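Local coordinates for protein glucoamylase (Thermoanaerobacterium thermosaccharolyticum, PDB 1LF6) that hydrolyses terminal alpha-1,4-linked glucose units from the non-reducing ends of glucan chains, probably releasing beta-D-glucose, as a glucoamylase of glycoside hydrolase family 15, at residues 600-603 against 604-607; 468-471 against 472-476; 202-205 against 206-210; 111-115 against 116-120. All coordinates share one frame; numbering follows the deposited sequence.

Contact 1 of 4, residues 600-603 against 604-607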
loop_
_atom_site.group_PDB
_atom_site.type_symbol
_atom_site.label_atom_id
_atom_site.label_comp_id
_atom_site.label_asym_id
_atom_site.label_seq_id
_atom_site.Cartn_x
_atom_site.Cartn_y
_atom_site.Cartn_z
ATOM N N PRO A 600 -7.665 8.561 7.466
ATOM C CA PRO A 600 -6.950 8.581 8.744
ATOM C C PRO A 600 -5.630 9.345 8.585
ATOM O O PRO A 600 -5.082 9.873 9.551
ATOM C CB PRO A 600 -6.762 7.091 9.075
ATOM C CG PRO A 600 -7.155 6.352 7.812
ATOM C CD PRO A 600 -8.189 7.220 7.168
ATOM N N LEU A 601 -5.129 9.405 7.353
ATOM C CA LEU A 601 -3.897 10.141 7.067
ATOM C C LEU A 601 -4.064 11.582 7.549
ATOM O O LEU A 601 -3.165 12.146 8.160
ATOM C CB LEU A 601 -3.611 10.147 5.559
ATOM C CG LEU A 601 -2.560 11.136 5.032
ATOM C CD1 LEU A 601 -1.194 10.841 5.639
ATOM C CD2 LEU A 601 -2.496 11.044 3.512
ATOM N N LEU A 602 -5.225 12.171 7.269
ATOM C CA LEU A 602 -5.491 13.543 7.666
ATOM C C LEU A 602 -5.702 13.689 9.170
ATOM O O LEU A 602 -5.571 14.784 9.717
ATOM C CB LEU A 602 -6.684 14.093 6.883
ATOM C CG LEU A 602 -6.383 14.100 5.379
ATOM C CD1 LEU A 602 -7.567 14.668 4.605
ATOM C CD2 LEU A 602 -5.110 14.917 5.127
ATOM N N THR A 603 -6.036 12.590 9.838
ATOM C CA THR A 603 -6.202 12.615 11.289
ATOM C C THR A 603 -4.789 12.760 11.850
ATOM O O THR A 603 -4.551 13.511 12.792
ATOM C CB THR A 603 -6.816 11.300 11.811
ATOM O OG1 THR A 603 -8.176 11.203 11.372
ATOM C CG2 THR A 603 -6.771 11.262 13.343
ATOM N N GLY A 604 -3.858 12.025 11.249
ATOM C CA GLY A 604 -2.473 12.084 11.670
ATOM C C GLY A 604 -1.876 13.454 11.406
ATOM O O GLY A 604 -1.167 14.000 12.254
ATOM N N GLU A 605 -2.158 14.020 10.234
ATOM C CA GLU A 605 -1.623 15.339 9.909
ATOM C C GLU A 605 -2.153 16.411 10.860
ATOM O O GLU A 605 -1.417 17.331 11.213
ATOM C CB GLU A 605 -1.924 15.716 8.451
ATOM C CG GLU A 605 -1.055 14.967 7.438
ATOM C CD GLU A 605 -1.054 15.602 6.057
ATOM O OE1 GLU A 605 -0.437 15.026 5.141
ATOM O OE2 GLU A 605 -1.660 16.680 5.882
ATOM N N ARG A 606 -3.415 16.295 11.277
ATOM C CA ARG A 606 -3.978 17.266 12.212
ATOM C C ARG A 606 -3.277 17.121 13.558
ATOM O O ARG A 606 -3.011 18.109 14.246
ATOM C CB ARG A 606 -5.485 17.054 12.413
ATOM C CG ARG A 606 -6.042 17.828 13.606
ATOM C CD ARG A 606 -5.920 19.356 13.435
ATOM N NE ARG A 606 -7.003 19.866 12.608
ATOM C CZ ARG A 606 -7.985 20.644 13.047
ATOM N NH1 ARG A 606 -8.925 21.043 12.207
ATOM N NH2 ARG A 606 -8.022 21.050 14.307
ATOM N N GLY A 607 -2.999 15.877 13.935
ATOM C CA GLY A 607 -2.322 15.620 15.192
ATOM C C GLY A 607 -0.957 16.276 15.180
ATOM O O GLY A 607 -0.520 16.845 16.179
#

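Contact 2 of 4, residues 468-471 against 472-476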
loop_
_atom_site.group_PDB
_atom_site.type_symbol
_atom_site.label_atom_id
_atom_site.label_comp_id
_atom_site.label_asym_id
_atom_site.label_seq_id
_atom_site.Cartn_x
_atom_site.Cartn_y
_atom_site.Cartn_z
ATOM N N TYR A 468 27.635 29.928 -3.604
ATOM C CA TYR A 468 26.948 31.080 -3.042
ATOM C C TYR A 468 26.025 31.802 -4.015
ATOM O O TYR A 468 25.018 32.379 -3.603
ATOM C CB TYR A 468 27.972 32.049 -2.457
ATOM C CG TYR A 468 28.943 31.367 -1.521
ATOM C CD1 TYR A 468 30.109 30.774 -2.006
ATOM C CD2 TYR A 468 28.678 31.278 -0.156
ATOM C CE1 TYR A 468 30.984 30.107 -1.154
ATOM C CE2 TYR A 468 29.545 30.612 0.706
ATOM C CZ TYR A 468 30.696 30.029 0.202
ATOM O OH TYR A 468 31.553 29.372 1.053
ATOM N N GLU A 469 26.361 31.773 -5.299
ATOM C CA GLU A 469 25.525 32.424 -6.302
ATOM C C GLU A 469 24.151 31.759 -6.343
ATOM O O GLU A 469 23.123 32.432 -6.289
ATOM C CB GLU A 469 26.175 32.345 -7.683
ATOM C CG GLU A 469 27.416 33.213 -7.842
ATOM C CD GLU A 469 27.934 33.229 -9.273
ATOM O OE1 GLU A 469 28.933 33.934 -9.536
ATOM O OE2 GLU A 469 27.342 32.538 -10.131
ATOM N N SER A 470 24.136 30.435 -6.440
ATOM C CA SER A 470 22.880 29.696 -6.478
ATOM C C SER A 470 22.159 29.821 -5.139
ATOM O O SER A 470 20.940 29.973 -5.091
ATOM C CB SER A 470 23.140 28.217 -6.790
ATOM O OG SER A 470 23.643 28.049 -8.105
ATOM N N ALA A 471 22.922 29.755 -4.054
ATOM C CA ALA A 471 22.358 29.861 -2.716
ATOM C C ALA A 471 21.508 31.121 -2.585
ATOM O O ALA A 471 20.358 31.058 -2.159
ATOM C CB ALA A 471 23.470 29.873 -1.685
ATOM N N GLN A 472 22.081 32.263 -2.957
ATOM C CA GLN A 472 21.374 33.535 -2.880
ATOM C C GLN A 472 20.134 33.536 -3.768
ATOM O O GLN A 472 19.067 34.008 -3.372
ATOM C CB GLN A 472 22.294 34.679 -3.303
ATOM C CG GLN A 472 21.641 36.040 -3.188
ATOM C CD GLN A 472 22.495 37.147 -3.752
ATOM O OE1 GLN A 472 23.602 37.400 -3.277
ATOM N NE2 GLN A 472 21.985 37.819 -4.778
ATOM N N LYS A 473 20.285 33.008 -4.974
ATOM C CA LYS A 473 19.193 32.930 -5.941
ATOM C C LYS A 473 18.009 32.117 -5.399
ATOM O O LYS A 473 16.856 32.545 -5.475
ATOM C CB LYS A 473 19.717 32.290 -7.228
ATOM C CG LYS A 473 18.690 32.131 -8.331
ATOM C CD LYS A 473 19.339 31.523 -9.575
ATOM C CE LYS A 473 18.324 31.288 -10.677
ATOM N NZ LYS A 473 17.587 32.535 -11.028
ATOM N N TYR A 474 18.309 30.943 -4.856
ATOM C CA TYR A 474 17.292 30.064 -4.304
ATOM C C TYR A 474 16.550 30.711 -3.139
ATOM O O TYR A 474 15.322 30.746 -3.128
ATOM C CB TYR A 474 17.934 28.752 -3.849
ATOM C CG TYR A 474 18.496 27.917 -4.977
ATOM C CD1 TYR A 474 19.507 26.991 -4.745
ATOM C CD2 TYR A 474 18.014 28.050 -6.282
ATOM C CE1 TYR A 474 20.032 26.218 -5.780
ATOM C CE2 TYR A 474 18.533 27.278 -7.328
ATOM C CZ TYR A 474 19.546 26.366 -7.064
ATOM O OH TYR A 474 20.081 25.616 -8.093
ATOM N N GLN A 475 17.294 31.230 -2.165
ATOM C CA GLN A 475 16.679 31.864 -1.002
ATOM C C GLN A 475 15.838 33.081 -1.335
ATOM O O GLN A 475 14.775 33.274 -0.750
ATOM C CB GLN A 475 17.733 32.257 0.027
ATOM C CG GLN A 475 18.110 31.133 0.966
ATOM C CD GLN A 475 16.948 30.609 1.809
ATOM O OE1 GLN A 475 17.104 29.629 2.528
ATOM N NE2 GLN A 475 15.787 31.259 1.726
ATOM N N GLU A 476 16.317 33.907 -2.259
ATOM C CA GLU A 476 15.571 35.094 -2.660
ATOM C C GLU A 476 14.214 34.685 -3.224
ATOM O O GLU A 476 13.195 35.310 -2.935
ATOM C CB GLU A 476 16.348 35.885 -3.714
ATOM C CG GLU A 476 17.197 37.009 -3.143
ATOM C CD GLU A 476 18.035 37.707 -4.202
ATOM O OE1 GLU A 476 17.467 38.119 -5.233
ATOM O OE2 GLU A 476 19.260 37.847 -4.000
#

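Contact 3 of 4, residues 202-205 against 206-210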
loop_
_atom_site.group_PDB
_atom_site.type_symbol
_atom_site.label_atom_id
_atom_site.label_comp_id
_atom_site.label_asym_id
_atom_site.label_seq_id
_atom_site.Cartn_x
_atom_site.Cartn_y
_atom_site.Cartn_z
ATOM N N GLY A 202 -9.425 -26.096 -14.351
ATOM C CA GLY A 202 -10.562 -25.724 -15.174
ATOM C C GLY A 202 -10.683 -24.238 -15.462
ATOM O O GLY A 202 -9.901 -23.431 -14.967
ATOM N N TYR A 203 -11.678 -23.884 -16.267
ATOM C CA TYR A 203 -11.920 -22.498 -16.642
ATOM C C TYR A 203 -12.884 -21.808 -15.692
ATOM O O TYR A 203 -13.926 -22.362 -15.339
ATOM C CB TYR A 203 -12.449 -22.444 -18.074
ATOM C CG TYR A 203 -11.405 -22.855 -19.078
ATOM C CD1 TYR A 203 -10.259 -22.083 -19.268
ATOM C CD2 TYR A 203 -11.538 -24.032 -19.816
ATOM C CE1 TYR A 203 -9.272 -22.470 -20.160
ATOM C CE2 TYR A 203 -10.551 -24.428 -20.714
ATOM C CZ TYR A 203 -9.421 -23.643 -20.879
ATOM O OH TYR A 203 -8.430 -24.028 -21.749
ATOM N N TYR A 204 -12.525 -20.593 -15.285
ATOM C CA TYR A 204 -13.325 -19.803 -14.351
ATOM C C TYR A 204 -14.791 -19.670 -14.759
ATOM O O TYR A 204 -15.104 -19.216 -15.861
ATOM C CB TYR A 204 -12.698 -18.411 -14.182
ATOM C CG TYR A 204 -13.414 -17.522 -13.189
ATOM C CD1 TYR A 204 -13.727 -17.983 -11.911
ATOM C CD2 TYR A 204 -13.775 -16.217 -13.524
ATOM C CE1 TYR A 204 -14.381 -17.168 -10.989
ATOM C CE2 TYR A 204 -14.431 -15.392 -12.610
ATOM C CZ TYR A 204 -14.730 -15.876 -11.344
ATOM O OH TYR A 204 -15.379 -15.073 -10.435
ATOM N N LYS A 205 -15.678 -20.064 -13.847
ATOM C CA LYS A 205 -17.124 -20.013 -14.053
ATOM C C LYS A 205 -17.639 -20.942 -15.149
ATOM O O LYS A 205 -18.782 -20.817 -15.592
ATOM C CB LYS A 205 -17.577 -18.577 -14.338
ATOM C CG LYS A 205 -17.557 -17.681 -13.111
ATOM C CD LYS A 205 -18.085 -16.289 -13.418
ATOM C CE LYS A 205 -18.095 -15.421 -12.168
ATOM N NZ LYS A 205 -18.562 -14.032 -12.442
ATOM N N VAL A 206 -16.800 -21.877 -15.580
ATOM C CA VAL A 206 -17.190 -22.832 -16.612
ATOM C C VAL A 206 -17.126 -24.243 -16.038
ATOM O O VAL A 206 -18.156 -24.878 -15.813
ATOM C CB VAL A 206 -16.262 -22.745 -17.840
ATOM C CG1 VAL A 206 -16.734 -23.712 -18.916
ATOM C CG2 VAL A 206 -16.245 -21.323 -18.378
ATOM N N ASN A 207 -15.912 -24.727 -15.804
ATOM C CA ASN A 207 -15.714 -26.054 -15.236
ATOM C C ASN A 207 -14.597 -26.049 -14.198
ATOM O O ASN A 207 -13.854 -27.022 -14.062
ATOM C CB ASN A 207 -15.403 -27.074 -16.336
ATOM C CG ASN A 207 -14.359 -26.578 -17.315
ATOM O OD1 ASN A 207 -13.319 -26.046 -16.922
ATOM N ND2 ASN A 207 -14.626 -26.764 -18.602
ATOM N N ASP A 208 -14.486 -24.943 -13.471
ATOM C CA ASP A 208 -13.477 -24.805 -12.430
ATOM C C ASP A 208 -13.924 -25.581 -11.195
ATOM O O ASP A 208 -15.086 -25.973 -11.082
ATOM C CB ASP A 208 -13.281 -23.330 -12.070
ATOM C CG ASP A 208 -14.588 -22.631 -11.751
ATOM O OD1 ASP A 208 -14.668 -21.981 -10.693
ATOM O OD2 ASP A 208 -15.531 -22.726 -12.564
ATOM N N ILE A 209 -13.000 -25.785 -10.265
ATOM C CA ILE A 209 -13.285 -26.531 -9.046
ATOM C C ILE A 209 -14.521 -25.997 -8.305
ATOM O O ILE A 209 -15.360 -26.776 -7.850
ATOM C CB ILE A 209 -12.028 -26.532 -8.115
ATOM C CG1 ILE A 209 -11.944 -27.849 -7.332
ATOM C CG2 ILE A 209 -12.045 -25.329 -7.190
ATOM C CD1 ILE A 209 -13.086 -28.106 -6.382
ATOM N N MET A 210 -14.648 -24.677 -8.207
ATOM C CA MET A 210 -15.782 -24.066 -7.511
ATOM C C MET A 210 -17.114 -24.417 -8.171
ATOM O O MET A 210 -18.083 -24.740 -7.488
ATOM C CB MET A 210 -15.615 -22.541 -7.472
ATOM C CG MET A 210 -16.681 -21.800 -6.672
ATOM S SD MET A 210 -16.577 -22.089 -4.888
ATOM C CE MET A 210 -17.883 -23.263 -4.646
#

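Contact 4 of 4, residues 111-115 against 116-120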
loop_
_atom_site.group_PDB
_atom_site.type_symbol
_atom_site.label_atom_id
_atom_site.label_comp_id
_atom_site.label_asym_id
_atom_site.label_seq_id
_atom_site.Cartn_x
_atom_site.Cartn_y
_atom_site.Cartn_z
ATOM N N ASN A 111 -10.234 -19.260 10.635
ATOM C CA ASN A 111 -11.510 -19.055 9.959
ATOM C C ASN A 111 -12.543 -20.023 10.508
ATOM O O ASN A 111 -12.397 -21.241 10.382
ATOM C CB ASN A 111 -11.349 -19.253 8.448
ATOM C CG ASN A 111 -10.304 -18.327 7.852
ATOM O OD1 ASN A 111 -10.032 -17.258 8.393
ATOM N ND2 ASN A 111 -9.723 -18.730 6.730
ATOM N N THR A 112 -13.581 -19.467 11.122
ATOM C CA THR A 112 -14.642 -20.267 11.715
ATOM C C THR A 112 -15.935 -20.183 10.919
ATOM O O THR A 112 -16.538 -19.114 10.802
ATOM C CB THR A 112 -14.934 -19.817 13.163
ATOM O OG1 THR A 112 -13.742 -19.929 13.948
ATOM C CG2 THR A 112 -16.014 -20.684 13.783
ATOM N N ASP A 113 -16.346 -21.324 10.377
ATOM C CA ASP A 113 -17.573 -21.432 9.594
ATOM C C ASP A 113 -18.713 -20.681 10.272
ATOM O O ASP A 113 -18.942 -20.845 11.467
ATOM C CB ASP A 113 -17.942 -22.909 9.428
ATOM C CG ASP A 113 -19.264 -23.112 8.708
ATOM O OD1 ASP A 113 -19.559 -22.347 7.766
ATOM O OD2 ASP A 113 -20.000 -24.054 9.074
ATOM N N LYS A 114 -19.415 -19.849 9.511
ATOM C CA LYS A 114 -20.531 -19.082 10.053
ATOM C C LYS A 114 -21.614 -20.001 10.611
ATOM O O LYS A 114 -22.395 -19.603 11.478
ATOM C CB LYS A 114 -21.136 -18.184 8.971
ATOM C CG LYS A 114 -20.239 -17.043 8.518
ATOM C CD LYS A 114 -20.934 -16.203 7.455
ATOM C CE LYS A 114 -20.060 -15.050 6.993
ATOM N NZ LYS A 114 -20.716 -14.290 5.893
ATOM N N LYS A 115 -21.659 -21.230 10.110
ATOM C CA LYS A 115 -22.647 -22.197 10.572
ATOM C C LYS A 115 -22.055 -23.125 11.631
ATOM O O LYS A 115 -22.687 -24.095 12.049
ATOM C CB LYS A 115 -23.185 -22.993 9.382
ATOM C CG LYS A 115 -23.930 -22.116 8.385
ATOM C CD LYS A 115 -24.330 -22.881 7.136
ATOM C CE LYS A 115 -25.064 -21.980 6.153
ATOM N NZ LYS A 115 -25.407 -22.694 4.892
ATOM N N GLY A 116 -20.836 -22.806 12.057
ATOM C CA GLY A 116 -20.155 -23.576 13.082
ATOM C C GLY A 116 -19.954 -25.054 12.819
ATOM O O GLY A 116 -20.053 -25.867 13.740
ATOM N N ARG A 117 -19.658 -25.410 11.575
ATOM C CA ARG A 117 -19.447 -26.807 11.225
ATOM C C ARG A 117 -17.963 -27.141 11.146
ATOM O O ARG A 117 -17.552 -28.253 11.474
ATOM C CB ARG A 117 -20.131 -27.120 9.891
ATOM C CG ARG A 117 -21.637 -26.882 9.920
ATOM C CD ARG A 117 -22.260 -26.942 8.536
ATOM N NE ARG A 117 -21.595 -26.033 7.603
ATOM C CZ ARG A 117 -22.131 -25.597 6.467
ATOM N NH1 ARG A 117 -23.352 -25.977 6.114
ATOM N NH2 ARG A 117 -21.440 -24.786 5.680
ATOM N N TYR A 118 -17.159 -26.173 10.719
ATOM C CA TYR A 118 -15.724 -26.392 10.598
ATOM C C TYR A 118 -14.900 -25.187 11.041
ATOM O O TYR A 118 -15.435 -24.124 11.359
ATOM C CB TYR A 118 -15.357 -26.732 9.151
ATOM C CG TYR A 118 -15.609 -25.597 8.187
ATOM C CD1 TYR A 118 -16.849 -25.441 7.566
ATOM C CD2 TYR A 118 -14.620 -24.645 7.932
ATOM C CE1 TYR A 118 -17.098 -24.363 6.713
ATOM C CE2 TYR A 118 -14.859 -23.564 7.084
ATOM C CZ TYR A 118 -16.100 -23.428 6.481
ATOM O OH TYR A 118 -16.344 -22.352 5.660
ATOM N N ARG A 119 -13.584 -25.374 11.046
ATOM C CA ARG A 119 -12.643 -24.328 11.422
ATOM C C ARG A 119 -11.327 -24.617 10.722
ATOM O O ARG A 119 -10.832 -25.743 10.753
ATOM C CB ARG A 119 -12.422 -24.319 12.936
ATOM C CG ARG A 119 -11.448 -23.249 13.413
ATOM C CD ARG A 119 -10.940 -23.567 14.803
ATOM N NE ARG A 119 -12.013 -23.549 15.789
ATOM C CZ ARG A 119 -11.978 -24.211 16.941
ATOM N NH1 ARG A 119 -13.000 -24.133 17.780
ATOM N NH2 ARG A 119 -10.926 -24.960 17.245
ATOM N N ILE A 120 -10.766 -23.604 10.076
ATOM C CA ILE A 120 -9.496 -23.768 9.384
ATOM C C ILE A 120 -8.487 -22.787 9.969
ATOM O O ILE A 120 -8.761 -21.591 10.076
ATOM C CB ILE A 120 -9.640 -23.505 7.866
ATOM C CG1 ILE A 120 -10.645 -24.488 7.257
ATOM C CG2 ILE A 120 -8.289 -23.650 7.182
ATOM C CD1 ILE A 120 -10.844 -24.326 5.756
HETATM O O HOH W 1 -13.462 -21.481 16.368
#

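Contact 1 of 4, residues 600-603 against 604-607
Leu602 and Glu605, on the opening turns of helix 600-612, slant across one another, with the methyl CD2 of Leu602 3.9 Å from Glu605 OE2. Glu605 sets out beside its backbone N (chi1 -74°) and runs extended, its CG passing 3.6 Å from the carbonyl oxygen of Leu601. That course carries the carboxylate back over the preceding turn, where OE2 forms a salt bridge with Arg436, which also packs on Leu602. Arg606 has its CG opposite the backbone N (chi1 167°), and the chain bends twice on its way to a salt bridge with Asp560. Only its CB stays close, 3.5 Å from Leu602 O. Thr603 turns its hydroxyl out of the turn to Pro571 O and Ser572. Beneath run four i to i+4 bonds, from Gly604 N to Pro600 O at 3.0 Å through to Gly607 N to Thr603 O at 3.1 Å. All eight residues are buried, with Leu601 and Glu605 against helix 653-668 and Pro600, Thr603 and Arg606 against helix 618-627. The arrangement is consistent with a helix of the (alpha/alpha) barrel, with Leu602 about 11 Å, side chain to side chain, from the probable proton acceptor Glu435.

Contact 2 of 4, residues 468-471 against 472-476
Tyr468 opens helix 468-489 and meets the next turn through its carbonyl oxygen, which takes the N-H of Gln472 at 3.0 Å; its ring leads away. Glu469 contributes its carbonyl, to Lys473 N, while CB of Lys473 lies 3.5 Å from the same oxygen. Ser470 makes the closest side-chain meeting. Its carbonyl oxygen accepts a nearly straight bond from Tyr474 N at 2.8 Å, and it also stands over one face of the Tyr474 ring, displaced toward the rim, Tyr474 CG lying 3.2 Å from Ser470 O. Tyr474 places its ring there by setting CG beside its backbone N (chi1 -66°), which folds the ring back along the helix until CE1 reaches Ser470 CB at 3.8 Å. The two hydroxyls part company: Ser470 OG bonds to Asp467 just ahead of the helix, and Tyr474 OH to Asp423 of helix 414-428. Ala471 gives its carbonyl to Gln475 N at 3.1 Å, and its methyl packs on Glu463 of helix 445-464. Polarity divides the turn: Gln472, Lys473 and Glu476 lie exposed, with a weak bond from Gln472 NE2 to Glu476 OE2, whereas Tyr474 is buried with its hydroxyl satisfied by a carboxylate from the neighbouring helix.

Contact 3 of 4, residues 202-205 against 206-210
Asn207 reaches back to the end of strand 198-203, its OD1 accepting the backbone N-H of Tyr203 at 2.8 Å along a nearly straight line (167° at the hydrogen). Tyr203 O takes two donors: Asn207 N, lying in the carbonyl plane at 3.1 Å, and Val206 N, which comes from above that plane at 2.9 Å. The side chains of Tyr203 and Asn207 run alongside each other, ring and amide turned 47° apart, and CB of Tyr203 packs against CB of Val206 at 3.8 Å. The amide folds back because its first torsion sets CG between the backbone N and the carbonyl carbon (chi1 47°). Its ND2 is fixed from outside by Val23 O. With an alanine in place of Asn207, both Tyr203 N and Val23 O would probably be left without these mates, and the turn set free to shift against the strand. Asp208 holds the N-cap position of the following helix, its OD2 hydrogen-bonded to Thr211 OG1, three residues on. The type II turn from Tyr203 to Val206 and the residues after it join strand 198-203, at the margin of a seven-stranded antiparallel sheet beside strand 230-236, to helix 209-216, where Ile209 packs on Tyr152 and Ala154 of strand 150-157.

Contact 4 of 4, residues 111-115 against 116-120
Asp113 and Arg117 meet at the tip of the beta hairpin formed by strands 107-113 and 118-126, where a type I turn runs from Asp113 to Gly116. With CG opposite its backbone N (chi1 176°), Asp113 turns its carboxylate in over the turn, and OD2 receives two donors from Arg117: the backbone N on its anti lone pair at 2.9 Å, and NE from the syn side, at 2.9 Å, in a salt bridge. The carboxylate and guanidinium planes differ by 14°, although NE lies somewhat out of the carboxylate plane. Lys115 extends alongside Arg117 and lays CD over one face of the guanidinium, 3.4 Å from NH1; the two positive ends are near, and the carboxylate probably eases their repulsion. Arg117 also makes a cation-pi contact with Phe85. A methionine in place of Arg117 has no guanidinium, so the Asp113 carboxylate would probably be left with the backbone N as its one donor from this residue and Phe85 without its cation.

Tyr118 takes the tight rotamer between its backbone N and carbonyl carbon (chi1 65°), which swings the ring under Asp113. CB of Asp113 sits over the ring face in a CH-pi contact, 3.4 Å from the centroid. Asn111 and Ile120 form a hydrogen-bonded pair. Thr112 and Arg119, a non-hydrogen-bonded pair, point the same way on the other face, and Arg119 continues to a salt bridge with Glu140. One water joins Thr112 OG1, at 2.9 Å, to Arg119 NE, whose N-H it accepts at 2.6 Å.

How the contacts relate
Contacts 1 and 2 are helix turns in the catalytic family 15 region, while contacts 3 and 4 belong to the beta-rich N-terminal part, on different sheets. Contact 1 is buried and nearest the centre of the chain; contact 2 lies at the periphery, about 34 Å away between centres, with one face solvent-exposed. Both rest on i to i+4 backbone bonds, but the charged side chains of contact 1 form salt bridges elsewhere in the chain, whereas contact 2 relies on a tyrosine and its hydroxyl. Contacts 3 and 4, nearest atoms about 10 Å apart, are partly buried turns in which side-chain oxygens take backbone N-H groups: an amide in contact 3, a carboxylate in contact 4.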